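Local coordinates for protein gamma-glutamyl-gamma-aminobutyraldehyde dehydrogenase (Burkholderia cenocepacia, PDB 4LIH) that probably oxidises aldehydes such as gamma-glutamyl-gamma-aminobutyraldehyde to carboxylic acids with NAD(P)+, at residues A93-W98 / A189-N194; A100-H105 / Y134-F139; L361-A366 / D399-R404. All blocks are in the same frame, centred on the assembly; numbering follows the deposited sequence.

Contact 1: A93-W98 / A189-N194; sequences AVLLRW and ALAAGN
Leu95 and Leu190 both carry CG opposite their own carbonyl carbon (chi1 -63° and -73°), whereas Trp98 swings its ring the other way, CG opposite the backbone N, which lays the six-membered end of the indole against Leu190. The branch that touches it is CD1 of Leu190, 3.6 Å from CZ3 of Trp98; the two side chains cross nearly at right angles. One turn earlier, CD1 of Leu95 drops onto the backbone of the other helix, 3.7 Å from CA of Ala191, and its CD2 lies 4.2 Å from CB of Leu190. Consistent with the small side chain of Ala191, the CA atoms of Leu95 and Ala191 are 7.5 Å apart. This is helix-on-helix packing beside the Rossmann-type sheet of the aldehyde dehydrogenase fold, joining helix 88-104 to the end of helix 178-191. That end turns off in a Schellman motif at Gly193, whose positive phi (108°) suits glycine. Beyond it Asn194 reaches back: Ala189 O takes both its backbone N and, at 2.9 Å on a lone pair, its ND2, which also bonds Tyr493 O, while OD1 is held by Gly167 N. Trp98 also stacks on Phe186, and its NE1 is hydrogen-bonded to Val211 O of helix 206-218.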
loop_
_atom_site.group_PDB
_atom_site.type_symbol
_atom_site.label_atom_id
_atom_site.label_comp_id
_atom_site.label_asym_id
_atom_site.label_seq_id
_atom_site.Cartn_x
_atom_site.Cartn_y
_atom_site.Cartn_z
ATOM N N ALA A 93 -15.331 17.733 -4.313
ATOM C CA ALA A 93 -15.657 19.156 -4.282
ATOM C C ALA A 93 -16.983 19.401 -3.530
ATOM O O ALA A 93 -17.052 20.296 -2.699
ATOM C CB ALA A 93 -15.710 19.758 -5.680
ATOM N N VAL A 94 -17.999 18.590 -3.790
ATOM C CA VAL A 94 -19.279 18.702 -3.054
ATOM C C VAL A 94 -19.105 18.483 -1.547
ATOM O O VAL A 94 -19.589 19.271 -0.763
ATOM C CB VAL A 94 -20.356 17.777 -3.642
ATOM C CG1 VAL A 94 -21.609 17.741 -2.787
ATOM C CG2 VAL A 94 -20.690 18.209 -5.062
ATOM N N LEU A 95 -18.396 17.430 -1.152
ATOM C CA LEU A 95 -18.199 17.158 0.258
ATOM C C LEU A 95 -17.400 18.270 0.958
ATOM O O LEU A 95 -17.742 18.668 2.058
ATOM C CB LEU A 95 -17.572 15.772 0.479
ATOM C CG LEU A 95 -18.435 14.605 0.015
ATOM C CD1 LEU A 95 -17.569 13.343 -0.037
ATOM C CD2 LEU A 95 -19.648 14.418 0.927
ATOM N N LEU A 96 -16.355 18.784 0.322
ATOM C CA LEU A 96 -15.680 19.968 0.843
ATOM C C LEU A 96 -16.631 21.161 1.057
ATOM O O LEU A 96 -16.546 21.855 2.094
ATOM C CB LEU A 96 -14.468 20.369 -0.044
ATOM C CG LEU A 96 -13.284 19.398 -0.018
ATOM C CD1 LEU A 96 -12.096 19.944 -0.858
ATOM C CD2 LEU A 96 -12.875 19.219 1.385
ATOM N N ARG A 97 -17.528 21.420 0.105
ATOM C CA ARG A 97 -18.456 22.513 0.270
ATOM C C ARG A 97 -19.396 22.297 1.472
ATOM O O ARG A 97 -19.759 23.225 2.159
ATOM C CB ARG A 97 -19.268 22.727 -1.009
ATOM C CG ARG A 97 -20.327 23.802 -0.917
ATOM C CD ARG A 97 -19.691 25.148 -0.682
ATOM N NE ARG A 97 -20.667 26.220 -0.512
ATOM C CZ ARG A 97 -20.492 27.274 0.270
ATOM N NH1 ARG A 97 -19.395 27.403 0.986
ATOM N NH2 ARG A 97 -21.450 28.183 0.368
ATOM N N TRP A 98 -19.784 21.056 1.721
ATOM C CA TRP A 98 -20.699 20.755 2.825
ATOM C C TRP A 98 -20.008 21.010 4.155
ATOM O O TRP A 98 -20.551 21.685 5.042
ATOM C CB TRP A 98 -21.153 19.306 2.707
ATOM C CG TRP A 98 -22.129 18.829 3.706
ATOM C CD1 TRP A 98 -23.042 19.550 4.405
ATOM C CD2 TRP A 98 -22.350 17.464 4.031
ATOM N NE1 TRP A 98 -23.825 18.703 5.165
ATOM C CE2 TRP A 98 -23.376 17.418 4.986
ATOM C CE3 TRP A 98 -21.730 16.276 3.641
ATOM C CZ2 TRP A 98 -23.850 16.224 5.507
ATOM C CZ3 TRP A 98 -22.188 15.091 4.189
ATOM C CH2 TRP A 98 -23.247 15.078 5.090
ATOM N N ALA A 189 -19.036 6.861 4.166
ATOM C CA ALA A 189 -20.039 6.202 3.310
ATOM C C ALA A 189 -20.310 7.045 2.050
ATOM O O ALA A 189 -20.417 6.489 0.968
ATOM C CB ALA A 189 -21.341 5.916 4.062
ATOM N N LEU A 190 -20.447 8.363 2.207
ATOM C CA LEU A 190 -20.815 9.233 1.076
ATOM C C LEU A 190 -19.630 9.418 0.159
ATOM O O LEU A 190 -19.785 9.516 -1.027
ATOM C CB LEU A 190 -21.304 10.600 1.544
ATOM C CG LEU A 190 -22.695 10.567 2.157
ATOM C CD1 LEU A 190 -22.935 11.859 2.899
ATOM C CD2 LEU A 190 -23.788 10.287 1.101
ATOM N N ALA A 191 -18.432 9.452 0.726
ATOM C CA ALA A 191 -17.254 9.678 -0.105
ATOM C C ALA A 191 -17.142 8.538 -1.098
ATOM O O ALA A 191 -16.765 8.744 -2.251
ATOM C CB ALA A 191 -16.040 9.776 0.782
ATOM N N ALA A 192 -17.468 7.318 -0.633
ATOM C CA ALA A 192 -17.407 6.114 -1.468
ATOM C C ALA A 192 -18.492 6.099 -2.598
ATOM O O ALA A 192 -18.406 5.364 -3.588
ATOM C CB ALA A 192 -17.489 4.898 -0.568
ATOM N N GLY A 193 -19.507 6.960 -2.499
ATOM C CA GLY A 193 -20.539 6.969 -3.563
ATOM C C GLY A 193 -21.865 6.385 -3.106
ATOM O O GLY A 193 -22.865 6.461 -3.827
ATOM N N ASN A 194 -21.924 5.890 -1.881
ATOM C CA ASN A 194 -23.206 5.414 -1.340
ATOM C C ASN A 194 -24.284 6.475 -1.094
ATOM O O ASN A 194 -24.002 7.666 -0.918
ATOM C CB ASN A 194 -22.980 4.629 -0.071
ATOM C CG ASN A 194 -21.982 3.532 -0.250
ATOM O OD1 ASN A 194 -22.278 2.498 -0.852
ATOM N ND2 ASN A 194 -20.783 3.728 0.301
#

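Contact 2: A100-H105 / Y134-F139; sequences ALMREH and YCVEWF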
loop_
_atom_site.group_PDB
_atom_site.type_symbol
_atom_site.label_atom_id
_atom_site.label_comp_id
_atom_site.label_asym_id
_atom_site.label_seq_id
_atom_site.Cartn_x
_atom_site.Cartn_y
_atom_site.Cartn_z
ATOM N N ALA A 100 -17.386 22.982 4.596
ATOM C CA ALA A 100 -17.277 24.467 4.680
ATOM C C ALA A 100 -18.552 25.091 5.254
ATOM O O ALA A 100 -18.495 25.995 6.099
ATOM C CB ALA A 100 -16.965 25.068 3.327
ATOM N N LEU A 101 -19.703 24.619 4.776
ATOM C CA LEU A 101 -20.974 25.075 5.318
ATOM C C LEU A 101 -21.116 24.738 6.792
ATOM O O LEU A 101 -21.538 25.592 7.589
ATOM C CB LEU A 101 -22.161 24.543 4.524
ATOM C CG LEU A 101 -22.388 25.207 3.158
ATOM C CD1 LEU A 101 -23.334 24.363 2.339
ATOM C CD2 LEU A 101 -22.946 26.609 3.278
ATOM N N MET A 102 -20.760 23.519 7.187
ATOM C CA MET A 102 -20.827 23.178 8.601
ATOM C C MET A 102 -20.011 24.195 9.395
ATOM O O MET A 102 -20.454 24.672 10.438
ATOM C CB MET A 102 -20.283 21.794 8.898
ATOM C CG MET A 102 -21.086 20.666 8.308
ATOM S SD MET A 102 -20.385 19.060 8.819
ATOM C CE MET A 102 -21.199 18.109 7.583
ATOM N N ARG A 103 -18.834 24.519 8.890
ATOM C CA ARG A 103 -17.968 25.444 9.553
ATOM C C ARG A 103 -18.564 26.872 9.591
ATOM O O ARG A 103 -18.461 27.566 10.607
ATOM C CB ARG A 103 -16.577 25.429 8.899
ATOM C CG ARG A 103 -15.837 24.143 9.170
ATOM C CD ARG A 103 -14.409 24.182 8.633
ATOM N NE ARG A 103 -13.736 22.886 8.780
ATOM C CZ ARG A 103 -13.140 22.444 9.893
ATOM N NH1 ARG A 103 -13.098 23.173 11.024
ATOM N NH2 ARG A 103 -12.575 21.248 9.888
ATOM N N GLU A 104 -19.189 27.292 8.503
ATOM C CA GLU A 104 -19.854 28.588 8.441
ATOM C C GLU A 104 -21.005 28.668 9.466
ATOM O O GLU A 104 -21.279 29.716 10.045
ATOM C CB GLU A 104 -20.436 28.832 7.054
ATOM C CG GLU A 104 -19.428 29.188 5.981
ATOM C CD GLU A 104 -20.117 29.358 4.649
ATOM O OE1 GLU A 104 -21.196 29.959 4.651
ATOM O OE2 GLU A 104 -19.592 28.870 3.625
ATOM N N HIS A 105 -21.684 27.552 9.665
ATOM C CA HIS A 105 -22.770 27.460 10.633
ATOM C C HIS A 105 -22.311 26.848 11.961
ATOM O O HIS A 105 -23.117 26.312 12.720
ATOM C CB HIS A 105 -23.907 26.646 10.031
ATOM C CG HIS A 105 -24.561 27.312 8.858
ATOM N ND1 HIS A 105 -25.682 28.106 8.996
ATOM C CD2 HIS A 105 -24.252 27.325 7.540
ATOM C CE1 HIS A 105 -26.044 28.568 7.811
ATOM N NE2 HIS A 105 -25.196 28.107 6.910
ATOM N N TYR A 134 -14.051 17.992 9.880
ATOM C CA TYR A 134 -12.726 17.374 9.572
ATOM C C TYR A 134 -12.912 15.991 9.028
ATOM O O TYR A 134 -12.300 15.615 8.033
ATOM C CB TYR A 134 -11.812 17.402 10.772
ATOM C CG TYR A 134 -10.566 16.471 10.770
ATOM C CD1 TYR A 134 -9.557 16.586 9.817
ATOM C CD2 TYR A 134 -10.368 15.569 11.801
ATOM C CE1 TYR A 134 -8.430 15.784 9.824
ATOM C CE2 TYR A 134 -9.232 14.771 11.848
ATOM C CZ TYR A 134 -8.262 14.871 10.883
ATOM O OH TYR A 134 -7.150 14.045 10.965
ATOM N N CYS A 135 -13.859 15.248 9.607
ATOM C CA CYS A 135 -14.100 13.908 9.107
ATOM C C CYS A 135 -14.594 13.915 7.651
ATOM O O CYS A 135 -14.064 13.194 6.793
ATOM C CB CYS A 135 -15.033 13.148 10.032
ATOM S SG CYS A 135 -15.414 11.477 9.485
ATOM N N VAL A 136 -15.557 14.766 7.348
ATOM C CA VAL A 136 -16.053 14.888 5.998
ATOM C C VAL A 136 -14.919 15.343 5.038
ATOM O O VAL A 136 -14.747 14.797 3.947
ATOM C CB VAL A 136 -17.234 15.846 5.947
ATOM C CG1 VAL A 136 -17.611 16.139 4.493
ATOM C CG2 VAL A 136 -18.410 15.233 6.709
ATOM N N GLU A 137 -14.161 16.344 5.438
ATOM C CA GLU A 137 -13.090 16.847 4.606
ATOM C C GLU A 137 -12.022 15.819 4.291
ATOM O O GLU A 137 -11.479 15.766 3.153
ATOM C CB GLU A 137 -12.411 18.071 5.271
ATOM C CG GLU A 137 -13.282 19.331 5.346
ATOM C CD GLU A 137 -12.878 20.316 6.439
ATOM O OE1 GLU A 137 -12.026 20.066 7.318
ATOM O OE2 GLU A 137 -13.464 21.390 6.447
ATOM N N TRP A 138 -11.669 15.027 5.302
ATOM C CA TRP A 138 -10.561 14.059 5.168
ATOM C C TRP A 138 -10.990 12.957 4.208
ATOM O O TRP A 138 -10.272 12.613 3.280
ATOM C CB TRP A 138 -10.207 13.497 6.534
ATOM C CG TRP A 138 -8.915 12.755 6.640
ATOM C CD1 TRP A 138 -7.706 13.269 6.997
ATOM C CD2 TRP A 138 -8.712 11.364 6.431
ATOM N NE1 TRP A 138 -6.735 12.281 6.991
ATOM C CE2 TRP A 138 -7.332 11.091 6.687
ATOM C CE3 TRP A 138 -9.543 10.323 6.025
ATOM C CZ2 TRP A 138 -6.771 9.814 6.540
ATOM C CZ3 TRP A 138 -8.988 9.020 5.922
ATOM C CH2 TRP A 138 -7.596 8.800 6.186
ATOM N N PHE A 139 -12.211 12.452 4.359
ATOM C CA PHE A 139 -12.634 11.421 3.415
ATOM C C PHE A 139 -12.809 11.982 1.999
ATOM O O PHE A 139 -12.507 11.295 1.035
ATOM C CB PHE A 139 -13.841 10.623 3.915
ATOM C CG PHE A 139 -13.475 9.631 5.006
ATOM C CD1 PHE A 139 -12.777 8.443 4.687
ATOM C CD2 PHE A 139 -13.684 9.951 6.340
ATOM C CE1 PHE A 139 -12.419 7.523 5.684
ATOM C CE2 PHE A 139 -13.302 9.060 7.325
ATOM C CZ PHE A 139 -12.679 7.863 7.003
#
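Two antiparallel helices, 88-104 and 121-142, lie side by side in the N-terminal half of the aldehyde dehydrogenase fold; the axes of their short segments here approach to 10.4 Å at an angle of 161°. Arg103 and Glu137 bridge the gap from opposite directions. The arginine, stretched out from CG to NE, presents its guanidinium side-on to the carboxylate, so that two nitrogens each take one oxygen. NE gives the shorter and straighter bond, 2.8 Å to OE2 of Glu137 with an N-H...O angle of 170°; NH2 reaches OE1 of Glu137 at 2.9 Å. Both donors come in on the syn side but tilted from the carboxylate plane, NH2 more so than NE, and the two flat groups are 19° from coplanar. NH2 also passes 4.0 Å from CB of Tyr134, while the phenol of that tyrosine leads off elsewhere: its OH is bonded to Met469 N and its ring takes a cation-pi contact from Arg89 of the second subunit. Deeper in, Met102 runs extended beyond CG to bring its terminal methyl CE within 4.1 Å of CG2 of Val136, the two side chains crossing roughly at right angles. Val136 also packs on Leu95 and Ala99 of helix 88-104 and on Phe186 of helix 178-191. The chemistry is therefore split by depth. Methyl groups meet on the buried side, and an ion pair lies toward the more exposed one. Two bonds to two oxygens hold the guanidinium against rotation about its chain, and each charge probably stabilises the ionised form of the other.

Contact 3: L361-A366 / D399-R404; sequences LGYIEA and DAKIAR
Ile402 packs tightly against helix 354-370 at the backbone of Tyr363: its CG2 methyl lies 3.3 Å from the carbonyl O of Tyr363 and 4.1 Å from CB of the same residue. With chi1 at 57°, CG1 is folded in over the isoleucine's own backbone, and CG2 is the branch turned to the helix. The side chains of Tyr363 and Ile402 run antiparallel past one another, and behind the isoleucine lie Phe394 of strand 388-395, Val396 and Ile407. This part is buried, joining the helix to the short turn of helix 401-404 that lies between strands 388-395 and 411-417. The other side is looser and more open to solvent. Lys401, fully extended with CG opposite its backbone N, reaches across the flank of the helix and offers only its methylenes: CD is 4.1 Å from CB of Ala366, and CE is 4.2 Å from CE1 of the Tyr363 ring. No hydrogen bond crosses between the two segments. Polar ties are made around them instead, with Tyr363 OH bonded to Glu405 OE1, and both oxygens of Glu370, from the end of the longer helix, taking the backbone N of Lys401 and Ile402. Contact between the segments is thus purely van der Waals, and the bonds that fix the start of helix 401-404 come from Glu370, whose ionised form that helix start would probably favour.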
loop_
_atom_site.group_PDB
_atom_site.type_symbol
_atom_site.label_atom_id
_atom_site.label_comp_id
_atom_site.label_asym_id
_atom_site.label_seq_id
_atom_site.Cartn_x
_atom_site.Cartn_y
_atom_site.Cartn_z
ATOM N N LEU A 361 -26.780 6.896 39.051
ATOM C CA LEU A 361 -26.899 6.944 40.502
ATOM C C LEU A 361 -26.997 5.516 41.078
ATOM O O LEU A 361 -26.530 5.265 42.174
ATOM C CB LEU A 361 -28.061 7.838 40.922
ATOM C CG LEU A 361 -27.921 9.311 40.479
ATOM C CD1 LEU A 361 -29.241 10.086 40.587
ATOM C CD2 LEU A 361 -26.774 10.027 41.193
ATOM N N GLY A 362 -27.590 4.583 40.331
ATOM C CA GLY A 362 -27.689 3.204 40.779
ATOM C C GLY A 362 -26.332 2.525 40.879
ATOM O O GLY A 362 -26.069 1.753 41.809
ATOM N N TYR A 363 -25.451 2.821 39.930
ATOM C CA TYR A 363 -24.081 2.326 40.042
ATOM C C TYR A 363 -23.323 2.983 41.204
ATOM O O TYR A 363 -22.580 2.310 41.928
ATOM C CB TYR A 363 -23.350 2.484 38.735
ATOM C CG TYR A 363 -23.705 1.443 37.718
ATOM C CD1 TYR A 363 -23.240 0.149 37.835
ATOM C CD2 TYR A 363 -24.475 1.764 36.600
ATOM C CE1 TYR A 363 -23.550 -0.812 36.901
ATOM C CE2 TYR A 363 -24.781 0.813 35.651
ATOM C CZ TYR A 363 -24.283 -0.477 35.790
ATOM O OH TYR A 363 -24.545 -1.454 34.865
ATOM N N ILE A 364 -23.544 4.279 41.418
ATOM C CA ILE A 364 -22.903 4.988 42.532
ATOM C C ILE A 364 -23.313 4.324 43.870
ATOM O O ILE A 364 -22.484 4.118 44.783
ATOM C CB ILE A 364 -23.221 6.504 42.461
ATOM C CG1 ILE A 364 -22.509 7.097 41.240
ATOM C CG2 ILE A 364 -22.841 7.249 43.729
ATOM C CD1 ILE A 364 -22.786 8.553 40.927
ATOM N N GLU A 365 -24.580 3.935 43.957
ATOM C CA GLU A 365 -25.076 3.207 45.158
ATOM C C GLU A 365 -24.343 1.861 45.321
ATOM O O GLU A 365 -23.827 1.553 46.416
ATOM C CB GLU A 365 -26.613 3.059 45.098
ATOM C CG GLU A 365 -27.256 2.033 46.053
ATOM C CD GLU A 365 -28.760 1.835 45.787
ATOM O OE1 GLU A 365 -29.420 2.749 45.244
ATOM O OE2 GLU A 365 -29.295 0.740 46.071
ATOM N N ALA A 366 -24.251 1.065 44.250
ATOM C CA ALA A 366 -23.472 -0.170 44.312
ATOM C C ALA A 366 -22.058 0.142 44.719
ATOM O O ALA A 366 -21.507 -0.598 45.477
ATOM C CB ALA A 366 -23.465 -0.973 43.032
ATOM N N ASP A 399 -12.936 -7.016 40.490
ATOM C CA ASP A 399 -14.178 -7.781 40.255
ATOM C C ASP A 399 -15.441 -7.091 40.772
ATOM O O ASP A 399 -16.510 -7.660 40.683
ATOM C CB ASP A 399 -14.073 -9.195 40.847
ATOM C CG ASP A 399 -13.612 -9.207 42.304
ATOM O OD1 ASP A 399 -13.664 -8.150 42.979
ATOM O OD2 ASP A 399 -13.187 -10.286 42.794
ATOM N N ALA A 400 -15.332 -5.840 41.241
ATOM C CA ALA A 400 -16.488 -5.075 41.740
ATOM C C ALA A 400 -17.448 -4.843 40.593
ATOM O O ALA A 400 -17.037 -4.779 39.437
ATOM C CB ALA A 400 -16.053 -3.728 42.318
ATOM N N LYS A 401 -18.732 -4.732 40.912
ATOM C CA LYS A 401 -19.739 -4.432 39.901
ATOM C C LYS A 401 -19.378 -3.203 39.075
ATOM O O LYS A 401 -19.426 -3.272 37.835
ATOM C CB LYS A 401 -21.131 -4.242 40.528
ATOM C CG LYS A 401 -22.262 -4.188 39.517
ATOM C CD LYS A 401 -23.593 -3.997 40.207
ATOM C CE LYS A 401 -24.735 -4.148 39.239
ATOM N NZ LYS A 401 -26.048 -4.121 39.939
ATOM N N ILE A 402 -19.030 -2.089 39.736
ATOM C CA ILE A 402 -18.748 -0.842 38.977
ATOM C C ILE A 402 -17.438 -0.952 38.162
ATOM O O ILE A 402 -17.203 -0.148 37.268
ATOM C CB ILE A 402 -18.681 0.420 39.842
ATOM C CG1 ILE A 402 -17.616 0.313 40.959
ATOM C CG2 ILE A 402 -20.044 0.714 40.456
ATOM C CD1 ILE A 402 -17.200 1.666 41.492
ATOM N N ALA A 403 -16.597 -1.913 38.500
ATOM C CA ALA A 403 -15.384 -2.162 37.720
ATOM C C ALA A 403 -15.684 -3.032 36.504
ATOM O O ALA A 403 -14.969 -2.983 35.503
ATOM C CB ALA A 403 -14.313 -2.809 38.576
ATOM N N ARG A 404 -16.741 -3.813 36.565
ATOM C CA ARG A 404 -17.020 -4.741 35.464
ATOM C C ARG A 404 -17.965 -4.191 34.406
ATOM O O ARG A 404 -17.780 -4.415 33.191
ATOM C CB ARG A 404 -17.535 -6.047 36.047
#

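Overall arrangement
Contacts 1 and 2 share helix 88-104, their centres 10 Å apart, and both are largely buried; contact 3 lies across the chain's centre, about 43 and 40 Å away from them between centres, and is partly buried. Contact 1 is wholly apolar, whereas contact 2 adds an ion pair at its more exposed side. Arg97 and Glu104 form a salt bridge along the shared helix; the contacts themselves meet where Leu95 O packs on Val136. Phe139 and Ala191 bring their second helices together as well. Contact 3 lies beside strands 388-395 and 411-417 of the second sheet, with no crossing hydrogen bond, and unlike contacts 1 and 2 it touches no other subunit of the assembly.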